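Local coordinates for toxin protein (Yersinia entomophaga, PDB 6AQK) that probably acts as an ADP-ribosyltransferase toxin, transferring ADP-ribose from NAD+ to a target molecule, as the C-terminal domain of an RHS protein, at residues Ser157-His171 and Tyr214-Pro228. Numbering follows the deposited sequence.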
ATOM      1  N   SER A 157      -3.100  13.040  -5.847  1.00 32.48           N
ATOM      2  CA  SER A 157      -3.516  13.575  -7.154  1.00 33.34           C
ATOM      3  C   SER A 157      -2.431  13.689  -8.220  1.00 32.92           C
ATOM      4  O   SER A 157      -2.773  13.668  -9.408  1.00 35.31           O
ATOM      5  CB  SER A 157      -4.202  14.966  -6.986  1.00 38.38           C
ATOM      6  OG  SER A 157      -3.197  15.851  -6.544  1.00 37.88           O
ATOM      7  N   GLY A 158      -1.167  13.790  -7.817  1.00 29.44           N
ATOM      8  CA  GLY A 158      -0.112  13.875  -8.773  1.00 32.10           C
ATOM      9  C   GLY A 158       0.584  12.574  -9.132  1.00 36.50           C
ATOM     10  O   GLY A 158       1.493  12.611  -9.918  1.00 38.52           O
ATOM     11  N   LYS A 159       0.159  11.431  -8.551  1.00 32.23           N
ATOM     12  CA  LYS A 159       0.788  10.132  -8.773  1.00 28.29           C
ATOM     13  C   LYS A 159       0.379   9.497 -10.063  1.00 32.93           C
ATOM     14  O   LYS A 159      -0.768   9.638 -10.498  1.00 31.96           O
ATOM     15  CB  LYS A 159       0.435   9.168  -7.624  1.00 27.68           C
ATOM     16  CG  LYS A 159       0.898   9.671  -6.297  1.00 29.40           C
ATOM     17  CD  LYS A 159       2.318   9.313  -6.080  1.00 34.45           C
ATOM     18  CE  LYS A 159       2.799   9.613  -4.643  1.00 38.64           C
ATOM     19  NZ  LYS A 159       2.763  11.074  -4.463  1.00 41.95           N
ATOM     20  N   THR A 160       1.307   8.750 -10.643  1.00 29.80           N
ATOM     21  CA  THR A 160       1.077   8.116 -11.922  1.00 31.38           C
ATOM     22  C   THR A 160      -0.038   7.064 -11.860  1.00 30.19           C
ATOM     23  O   THR A 160      -0.802   6.872 -12.837  1.00 28.10           O
ATOM     24  CB  THR A 160       2.398   7.568 -12.513  1.00 32.60           C
ATOM     25  OG1 THR A 160       3.343   8.639 -12.589  1.00 31.39           O
ATOM     26  CG2 THR A 160       2.210   6.958 -13.900  1.00 34.15           C
ATOM     27  N   ILE A 161      -0.105   6.338 -10.748  1.00 28.60           N
ATOM     28  CA  ILE A 161      -1.070   5.250 -10.582  1.00 30.30           C
ATOM     29  C   ILE A 161      -1.998   5.650  -9.438  1.00 29.75           C
ATOM     30  O   ILE A 161      -1.568   6.129  -8.383  1.00 27.83           O
ATOM     31  CB  ILE A 161      -0.339   3.928 -10.236  1.00 29.59           C
ATOM     32  CG1 ILE A 161       0.611   3.588 -11.389  1.00 31.65           C
ATOM     33  CG2 ILE A 161      -1.321   2.785  -9.965  1.00 32.09           C
ATOM     34  CD1 ILE A 161       1.669   2.576 -11.092  1.00 33.88           C
ATOM     35  N   MET A 162      -3.289   5.458  -9.640  1.00 29.60           N
ATOM     36  CA  MET A 162      -4.234   5.658  -8.567  1.00 29.22           C
ATOM     37  C   MET A 162      -5.053   4.382  -8.384  1.00 28.90           C
ATOM     38  O   MET A 162      -5.574   3.818  -9.344  1.00 25.83           O
ATOM     39  CB  MET A 162      -5.196   6.820  -8.804  1.00 28.07           C
ATOM     40  CG  MET A 162      -6.055   7.147  -7.593  1.00 29.79           C
ATOM     41  SD  MET A 162      -7.432   8.334  -7.887  1.00 31.07           S
ATOM     42  CE  MET A 162      -8.590   7.175  -8.540  1.00 30.18           C
ATOM     43  N   TRP A 163      -5.198   3.944  -7.150  1.00 27.03           N
ATOM     44  CA  TRP A 163      -6.143   2.914  -6.827  1.00 28.25           C
ATOM     45  C   TRP A 163      -7.475   3.519  -6.392  1.00 26.59           C
ATOM     46  O   TRP A 163      -7.521   4.498  -5.678  1.00 27.85           O
ATOM     47  CB  TRP A 163      -5.644   2.088  -5.648  1.00 29.52           C
ATOM     48  CG  TRP A 163      -4.260   1.526  -5.677  1.00 25.47           C
ATOM     49  CD1 TRP A 163      -3.084   2.204  -5.568  1.00 27.96           C
ATOM     50  CD2 TRP A 163      -3.890   0.096  -5.716  1.00 26.74           C
ATOM     51  NE1 TRP A 163      -2.016   1.330  -5.546  1.00 26.47           N
ATOM     52  CE2 TRP A 163      -2.473   0.039  -5.625  1.00 27.40           C
ATOM     53  CE3 TRP A 163      -4.599  -1.101  -5.833  1.00 25.71           C
ATOM     54  CZ2 TRP A 163      -1.781  -1.163  -5.602  1.00 28.12           C
ATOM     55  CZ3 TRP A 163      -3.907  -2.290  -5.788  1.00 26.66           C
ATOM     56  CH2 TRP A 163      -2.500  -2.307  -5.715  1.00 27.86           C
ATOM     57  N   HIS A 164      -8.558   2.879  -6.801  1.00 29.99           N
ATOM     58  CA  HIS A 164      -9.885   3.254  -6.365  1.00 29.28           C
ATOM     59  C   HIS A 164     -10.454   2.031  -5.706  1.00 30.22           C
ATOM     60  O   HIS A 164     -10.770   1.039  -6.371  1.00 28.93           O
ATOM     61  CB  HIS A 164     -10.743   3.667  -7.556  1.00 33.53           C
ATOM     62  CG  HIS A 164     -12.121   4.072  -7.176  1.00 33.42           C
ATOM     63  ND1 HIS A 164     -13.100   4.311  -8.105  1.00 35.32           N
ATOM     64  CD2 HIS A 164     -12.689   4.263  -5.960  1.00 35.48           C
ATOM     65  CE1 HIS A 164     -14.212   4.665  -7.483  1.00 39.20           C
ATOM     66  NE2 HIS A 164     -13.985   4.651  -6.180  1.00 39.10           N
ATOM     67  N   PHE A 165     -10.556   2.127  -4.385  1.00 31.53           N
ATOM     68  CA  PHE A 165     -11.003   1.045  -3.515  1.00 29.91           C
ATOM     69  C   PHE A 165     -12.472   1.166  -3.192  1.00 32.56           C
ATOM     70  O   PHE A 165     -12.949   2.205  -2.757  1.00 32.24           O
ATOM     71  CB  PHE A 165     -10.216   1.073  -2.249  1.00 28.83           C
ATOM     72  CG  PHE A 165      -8.771   0.668  -2.454  1.00 28.54           C
ATOM     73  CD1 PHE A 165      -8.438  -0.590  -2.946  1.00 30.81           C
ATOM     74  CD2 PHE A 165      -7.757   1.538  -2.136  1.00 26.91           C
ATOM     75  CE1 PHE A 165      -7.119  -0.942  -3.182  1.00 28.22           C
ATOM     76  CE2 PHE A 165      -6.467   1.201  -2.394  1.00 25.41           C
ATOM     77  CZ  PHE A 165      -6.139  -0.018  -2.858  1.00 28.27           C
ATOM     78  N   ASP A 166     -13.168   0.082  -3.478  1.00 33.75           N
ATOM     79  CA  ASP A 166     -14.534  -0.156  -2.980  1.00 32.21           C
ATOM     80  C   ASP A 166     -14.443  -0.953  -1.677  1.00 32.02           C
ATOM     81  O   ASP A 166     -13.958  -2.082  -1.664  1.00 35.31           O
ATOM     82  CB  ASP A 166     -15.302  -0.913  -4.080  1.00 39.60           C
ATOM     83  CG  ASP A 166     -16.700  -1.305  -3.678  1.00 54.50           C
ATOM     84  OD1 ASP A 166     -17.226  -0.758  -2.692  1.00 62.98           O
ATOM     85  OD2 ASP A 166     -17.287  -2.165  -4.386  1.00 61.46           O
ATOM     86  N   LEU A 167     -14.920  -0.355  -0.595  1.00 32.13           N
ATOM     87  CA  LEU A 167     -14.817  -1.007   0.722  1.00 32.88           C
ATOM     88  C   LEU A 167     -16.037  -1.894   0.967  1.00 35.77           C
ATOM     89  O   LEU A 167     -17.085  -1.394   1.108  1.00 39.60           O
ATOM     90  CB  LEU A 167     -14.658   0.032   1.796  1.00 31.66           C
ATOM     91  CG  LEU A 167     -13.230   0.468   2.070  1.00 37.87           C
ATOM     92  CD1 LEU A 167     -12.362   0.685   0.858  1.00 38.05           C
ATOM     93  CD2 LEU A 167     -13.216   1.664   3.010  1.00 37.37           C
ATOM     94  N   GLU A 168     -15.866  -3.204   1.067  1.00 35.28           N
ATOM     95  CA  GLU A 168     -17.045  -4.104   1.300  1.00 36.61           C
ATOM     96  C   GLU A 168     -17.323  -4.062   2.814  1.00 38.75           C
ATOM     97  O   GLU A 168     -16.384  -3.928   3.603  1.00 34.12           O
ATOM     98  CB  GLU A 168     -16.740  -5.522   0.915  1.00 40.42           C
ATOM     99  CG  GLU A 168     -16.640  -5.752  -0.596  1.00 46.99           C
ATOM    100  CD  GLU A 168     -16.512  -7.241  -0.959  1.00 50.25           C
ATOM    101  OE1 GLU A 168     -16.329  -8.140  -0.078  1.00 54.03           O
ATOM    102  OE2 GLU A 168     -16.581  -7.516  -2.171  1.00 60.62           O
ATOM    103  N   PRO A 169     -18.597  -4.229   3.232  1.00 38.51           N
ATOM    104  CA  PRO A 169     -18.891  -4.323   4.674  1.00 38.40           C
ATOM    105  C   PRO A 169     -18.001  -5.359   5.380  1.00 32.50           C
ATOM    106  O   PRO A 169     -17.805  -6.433   4.868  1.00 35.96           O
ATOM    107  CB  PRO A 169     -20.389  -4.750   4.670  1.00 41.36           C
ATOM    108  CG  PRO A 169     -20.917  -4.071   3.449  1.00 44.18           C
ATOM    109  CD  PRO A 169     -19.833  -4.347   2.408  1.00 40.07           C
ATOM    110  N   GLY A 170     -17.458  -5.024   6.529  1.00 33.75           N
ATOM    111  CA  GLY A 170     -16.547  -5.953   7.241  1.00 35.79           C
ATOM    112  C   GLY A 170     -15.084  -5.813   6.798  1.00 31.84           C
ATOM    113  O   GLY A 170     -14.228  -6.583   7.225  1.00 32.51           O
ATOM    114  N   HIS A 171     -14.806  -4.831   5.925  1.00 29.95           N
ATOM    115  CA  HIS A 171     -13.387  -4.574   5.490  1.00 32.38           C
ATOM    116  C   HIS A 171     -12.535  -4.189   6.658  1.00 29.93           C
ATOM    117  O   HIS A 171     -13.036  -3.840   7.742  1.00 32.18           O
ATOM    118  CB  HIS A 171     -13.334  -3.468   4.467  1.00 30.40           C
ATOM    119  CG  HIS A 171     -13.766  -2.164   4.997  1.00 28.08           C
ATOM    120  ND1 HIS A 171     -12.937  -1.353   5.756  1.00 28.60           N
ATOM    121  CD2 HIS A 171     -14.983  -1.571   4.993  1.00 33.72           C
ATOM    122  CE1 HIS A 171     -13.633  -0.310   6.169  1.00 34.68           C
ATOM    123  NE2 HIS A 171     -14.882  -0.416   5.709  1.00 30.74           N
ATOM    124  N   TYR A 214     -10.367  14.129 -10.160  1.00 38.46           N
ATOM    125  CA  TYR A 214      -9.287  13.136 -10.345  1.00 37.68           C
ATOM    126  C   TYR A 214      -8.023  13.659 -11.048  1.00 40.10           C
ATOM    127  O   TYR A 214      -7.042  12.951 -11.172  1.00 36.77           O
ATOM    128  CB  TYR A 214      -9.862  11.953 -11.068  1.00 35.16           C
ATOM    129  CG  TYR A 214     -10.857  11.164 -10.206  1.00 36.32           C
ATOM    130  CD1 TYR A 214     -10.453  10.514  -9.027  1.00 35.71           C
ATOM    131  CD2 TYR A 214     -12.220  11.072 -10.567  1.00 36.55           C
ATOM    132  CE1 TYR A 214     -11.382   9.823  -8.236  1.00 37.14           C
ATOM    133  CE2 TYR A 214     -13.135  10.354  -9.805  1.00 42.46           C
ATOM    134  CZ  TYR A 214     -12.707   9.733  -8.629  1.00 38.73           C
ATOM    135  OH  TYR A 214     -13.615   9.033  -7.862  1.00 39.66           O
ATOM    136  N   GLY A 215      -8.045  14.920 -11.494  1.00 39.22           N
ATOM    137  CA  GLY A 215      -6.948  15.474 -12.207  1.00 37.69           C
ATOM    138  C   GLY A 215      -6.679  14.815 -13.543  1.00 33.41           C
ATOM    139  O   GLY A 215      -7.512  14.111 -14.129  1.00 39.89           O
ATOM    140  N   THR A 216      -5.480  15.093 -14.002  1.00 35.92           N
ATOM    141  CA  THR A 216      -4.966  14.616 -15.247  1.00 40.04           C
ATOM    142  C   THR A 216      -3.578  13.992 -15.108  1.00 41.88           C
ATOM    143  O   THR A 216      -2.933  13.718 -16.119  1.00 38.97           O
ATOM    144  CB  THR A 216      -4.886  15.786 -16.253  1.00 43.95           C
ATOM    145  OG1 THR A 216      -3.989  16.798 -15.740  1.00 38.73           O
ATOM    146  CG2 THR A 216      -6.274  16.336 -16.468  1.00 45.47           C
ATOM    147  N   SER A 217      -3.131  13.691 -13.877  1.00 38.04           N
ATOM    148  CA  SER A 217      -1.834  13.099 -13.719  1.00 32.01           C
ATOM    149  C   SER A 217      -1.780  11.573 -13.651  1.00 34.97           C
ATOM    150  O   SER A 217      -0.716  11.017 -13.852  1.00 33.77           O
ATOM    151  CB  SER A 217      -1.180  13.678 -12.482  1.00 36.58           C
ATOM    152  OG  SER A 217      -1.283  15.060 -12.436  1.00 39.80           O
ATOM    153  N   HIS A 218      -2.916  10.872 -13.422  1.00 30.63           N
ATOM    154  CA  HIS A 218      -2.881   9.407 -13.371  1.00 31.23           C
ATOM    155  C   HIS A 218      -2.863   8.839 -14.808  1.00 36.54           C
ATOM    156  O   HIS A 218      -3.740   9.099 -15.608  1.00 36.96           O
ATOM    157  CB  HIS A 218      -4.130   8.861 -12.628  1.00 31.62           C
ATOM    158  CG  HIS A 218      -4.430   9.565 -11.348  1.00 29.88           C
ATOM    159  ND1 HIS A 218      -3.452   9.841 -10.417  1.00 31.32           N
ATOM    160  CD2 HIS A 218      -5.587  10.062 -10.838  1.00 30.08           C
ATOM    161  CE1 HIS A 218      -3.987  10.484  -9.397  1.00 30.89           C
ATOM    162  NE2 HIS A 218      -5.282  10.647  -9.632  1.00 31.96           N
ATOM    163  N   ARG A 219      -1.909   8.001 -15.113  1.00 30.39           N
ATOM    164  CA  ARG A 219      -1.948   7.196 -16.343  1.00 32.14           C
ATOM    165  C   ARG A 219      -2.626   5.849 -16.137  1.00 36.41           C
ATOM    166  O   ARG A 219      -3.042   5.218 -17.107  1.00 34.74           O
ATOM    167  CB  ARG A 219      -0.508   7.039 -16.949  1.00 33.53           C
ATOM    168  CG  ARG A 219       0.251   8.373 -17.114  1.00 36.62           C
ATOM    169  CD  ARG A 219      -0.181   9.135 -18.385  1.00 35.80           C
ATOM    170  NE  ARG A 219      -1.557   9.636 -18.455  1.00 37.39           N
ATOM    171  CZ  ARG A 219      -1.995  10.779 -17.895  1.00 35.90           C
ATOM    172  NH1 ARG A 219      -3.268  11.115 -18.000  1.00 38.86           N
ATOM    173  NH2 ARG A 219      -1.197  11.582 -17.180  1.00 39.93           N
ATOM    174  N   TYR A 220      -2.674   5.347 -14.903  1.00 29.46           N
ATOM    175  CA  TYR A 220      -3.220   4.024 -14.615  1.00 32.62           C
ATOM    176  C   TYR A 220      -4.127   4.075 -13.370  1.00 32.81           C
ATOM    177  O   TYR A 220      -3.790   4.713 -12.372  1.00 29.92           O
ATOM    178  CB  TYR A 220      -2.118   2.981 -14.337  1.00 33.33           C
ATOM    179  CG  TYR A 220      -1.283   2.839 -15.546  1.00 34.73           C
ATOM    180  CD1 TYR A 220      -1.734   2.069 -16.596  1.00 40.20           C
ATOM    181  CD2 TYR A 220      -0.127   3.586 -15.708  1.00 38.92           C
ATOM    182  CE1 TYR A 220      -1.022   1.986 -17.775  1.00 41.39           C
ATOM    183  CE2 TYR A 220       0.614   3.543 -16.904  1.00 37.42           C
ATOM    184  CZ  TYR A 220       0.131   2.730 -17.937  1.00 45.07           C
ATOM    185  OH  TYR A 220       0.773   2.611 -19.164  1.00 44.98           O
ATOM    186  N   ILE A 221      -5.282   3.437 -13.499  1.00 27.90           N
ATOM    187  CA  ILE A 221      -6.229   3.239 -12.421  1.00 31.28           C
ATOM    188  C   ILE A 221      -6.385   1.767 -12.110  1.00 32.50           C
ATOM    189  O   ILE A 221      -6.660   0.932 -12.996  1.00 33.12           O
ATOM    190  CB  ILE A 221      -7.621   3.825 -12.732  1.00 32.76           C
ATOM    191  CG1 ILE A 221      -7.503   5.285 -13.272  1.00 29.20           C
ATOM    192  CG2 ILE A 221      -8.514   3.726 -11.476  1.00 32.33           C
ATOM    193  CD1 ILE A 221      -6.943   6.351 -12.308  1.00 30.11           C
ATOM    194  N   ILE A 222      -6.177   1.443 -10.853  1.00 27.46           N
ATOM    195  CA  ILE A 222      -6.462   0.094 -10.365  1.00 29.44           C
ATOM    196  C   ILE A 222      -7.748   0.167  -9.559  1.00 26.47           C
ATOM    197  O   ILE A 222      -7.793   0.782  -8.550  1.00 26.39           O
ATOM    198  CB  ILE A 222      -5.330  -0.471  -9.516  1.00 27.65           C
ATOM    199  CG1 ILE A 222      -3.982  -0.362 -10.250  1.00 29.15           C
ATOM    200  CG2 ILE A 222      -5.684  -1.880  -9.129  1.00 28.15           C
ATOM    201  CD1 ILE A 222      -2.813  -0.679  -9.327  1.00 29.67           C
ATOM    202  N   LYS A 223      -8.803  -0.518 -10.005  1.00 24.79           N
ATOM    203  CA  LYS A 223     -10.014  -0.699  -9.231  1.00 26.65           C
ATOM    204  C   LYS A 223      -9.940  -2.039  -8.493  1.00 29.44           C
ATOM    205  O   LYS A 223      -9.676  -3.071  -9.090  1.00 31.23           O
ATOM    206  CB  LYS A 223     -11.238  -0.734 -10.153  1.00 29.48           C
ATOM    207  CG  LYS A 223     -11.377   0.581 -10.906  1.00 30.75           C
ATOM    208  CD  LYS A 223     -12.720   0.772 -11.603  1.00 38.53           C
ATOM    209  CE  LYS A 223     -13.874   1.002 -10.638  1.00 44.90           C
ATOM    210  NZ  LYS A 223     -15.143   0.906 -11.445  1.00 51.62           N
ATOM    211  N   ALA A 224     -10.236  -1.987  -7.204  1.00 28.88           N
ATOM    212  CA  ALA A 224     -10.185  -3.130  -6.333  1.00 30.98           C
ATOM    213  C   ALA A 224     -11.188  -3.029  -5.212  1.00 29.36           C
ATOM    214  O   ALA A 224     -11.610  -1.936  -4.828  1.00 32.34           O
ATOM    215  CB  ALA A 224      -8.792  -3.261  -5.753  1.00 32.90           C
ATOM    216  N   ARG A 225     -11.557  -4.187  -4.656  1.00 29.55           N
ATOM    217  CA  ARG A 225     -12.460  -4.285  -3.547  1.00 33.74           C
ATOM    218  C   ARG A 225     -11.715  -4.696  -2.360  1.00 30.63           C
ATOM    219  O   ARG A 225     -10.895  -5.607  -2.453  1.00 30.14           O
ATOM    220  CB  ARG A 225     -13.526  -5.338  -3.821  1.00 36.41           C
ATOM    221  CG  ARG A 225     -14.181  -5.196  -5.183  1.00 44.95           C
ATOM    222  CD  ARG A 225     -15.221  -6.305  -5.490  1.00 55.80           C
ATOM    223  NE  ARG A 225     -16.317  -6.383  -4.525  1.00 65.78           N
ATOM    224  CZ  ARG A 225     -17.317  -5.502  -4.400  1.00 72.70           C
ATOM    225  NH1 ARG A 225     -17.382  -4.420  -5.165  1.00 78.94           N
ATOM    226  NH2 ARG A 225     -18.265  -5.699  -3.482  1.00 77.28           N
ATOM    227  N   MET A 226     -11.943  -4.003  -1.246  1.00 29.93           N
ATOM    228  CA  MET A 226     -11.298  -4.422   0.034  1.00 31.27           C
ATOM    229  C   MET A 226     -12.266  -5.442   0.678  1.00 31.76           C
ATOM    230  O   MET A 226     -13.411  -5.152   0.848  1.00 30.93           O
ATOM    231  CB  MET A 226     -11.068  -3.216   0.915  1.00 30.02           C
ATOM    232  CG  MET A 226     -10.164  -2.172   0.268  1.00 29.47           C
ATOM    233  SD  MET A 226      -8.531  -2.874  -0.038  1.00 30.65           S
ATOM    234  CE  MET A 226      -7.432  -1.523   0.405  1.00 29.19           C
ATOM    235  N   LEU A 227     -11.776  -6.625   0.963  1.00 31.15           N
ATOM    236  CA  LEU A 227     -12.620  -7.773   1.369  1.00 33.14           C
ATOM    237  C   LEU A 227     -12.642  -7.898   2.877  1.00 38.25           C
ATOM    238  O   LEU A 227     -11.720  -7.397   3.543  1.00 33.81           O
ATOM    239  CB  LEU A 227     -12.049  -9.077   0.796  1.00 32.98           C
ATOM    240  CG  LEU A 227     -11.813  -9.111  -0.735  1.00 34.52           C
ATOM    241  CD1 LEU A 227     -11.197 -10.416  -1.240  1.00 33.92           C
ATOM    242  CD2 LEU A 227     -13.111  -8.803  -1.443  1.00 35.46           C
ATOM    243  N   PRO A 228     -13.673  -8.602   3.400  1.00 46.51           N
ATOM    244  CA  PRO A 228     -13.839  -8.719   4.834  1.00 50.60           C
ATOM    245  C   PRO A 228     -12.699  -9.435   5.457  1.00 59.11           C
ATOM    246  O   PRO A 228     -12.042 -10.265   4.791  1.00 59.44           O
ATOM    247  CB  PRO A 228     -15.176  -9.443   5.021  1.00 50.29           C
ATOM    248  CG  PRO A 228     -15.907  -9.283   3.742  1.00 52.09           C
ATOM    249  CD  PRO A 228     -14.860  -9.108   2.661  1.00 47.06           C
TER
HETATM  250  O   HOH W   1      -4.276  13.281 -11.394  1.00 38.37           O
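Met162 and His218 meet where two parallel strands, 161-167 and 220-226, begin to pair inside the mixed sheet of this toxin domain. Met162 CB sits squarely over one face of the imidazole, 3.7 Å from the ring centroid; over the opposite face a water donates to Ser157 O and Tyr214 O and accepts from Ser217 N, linking the segments. At the ring edge, His218 ND1 donates in plane to Lys159 O at 2.7 Å, a nearly straight bond (163°) that fixes the ring's rotation. With CG anti to the backbone N (chi1 -172°) and a bend at chi3, the Met162 chain runs on past His218 NE2 and lays its methyl against Tyr214, 3.9 Å from CE to CD1.

The sheet face of Trp163, Phe165, Ile222 and Met226 is tightly packed throughout. There Ile222 CD1 lies 3.7 Å from the centroid of the six-membered Trp163 ring, over its face, and the doubly bent Met226 brings CE 3.6 Å from the centroid of the Phe165 ring in a second CH-pi contact. Trp163 NE1 is hydrogen-bonded to Asp106 OD2 on strand 101-106.

The Met162 face, buried at its start, turns partly exposed and polar from His164 to Glu168. Arg225 NE meets Glu168 OE2 at 2.6 Å on the anti lone pair. While the backbone ladder joins the strands along their length, this ion pair balances Arg225's charge and ties down the chain just past strand 161-167.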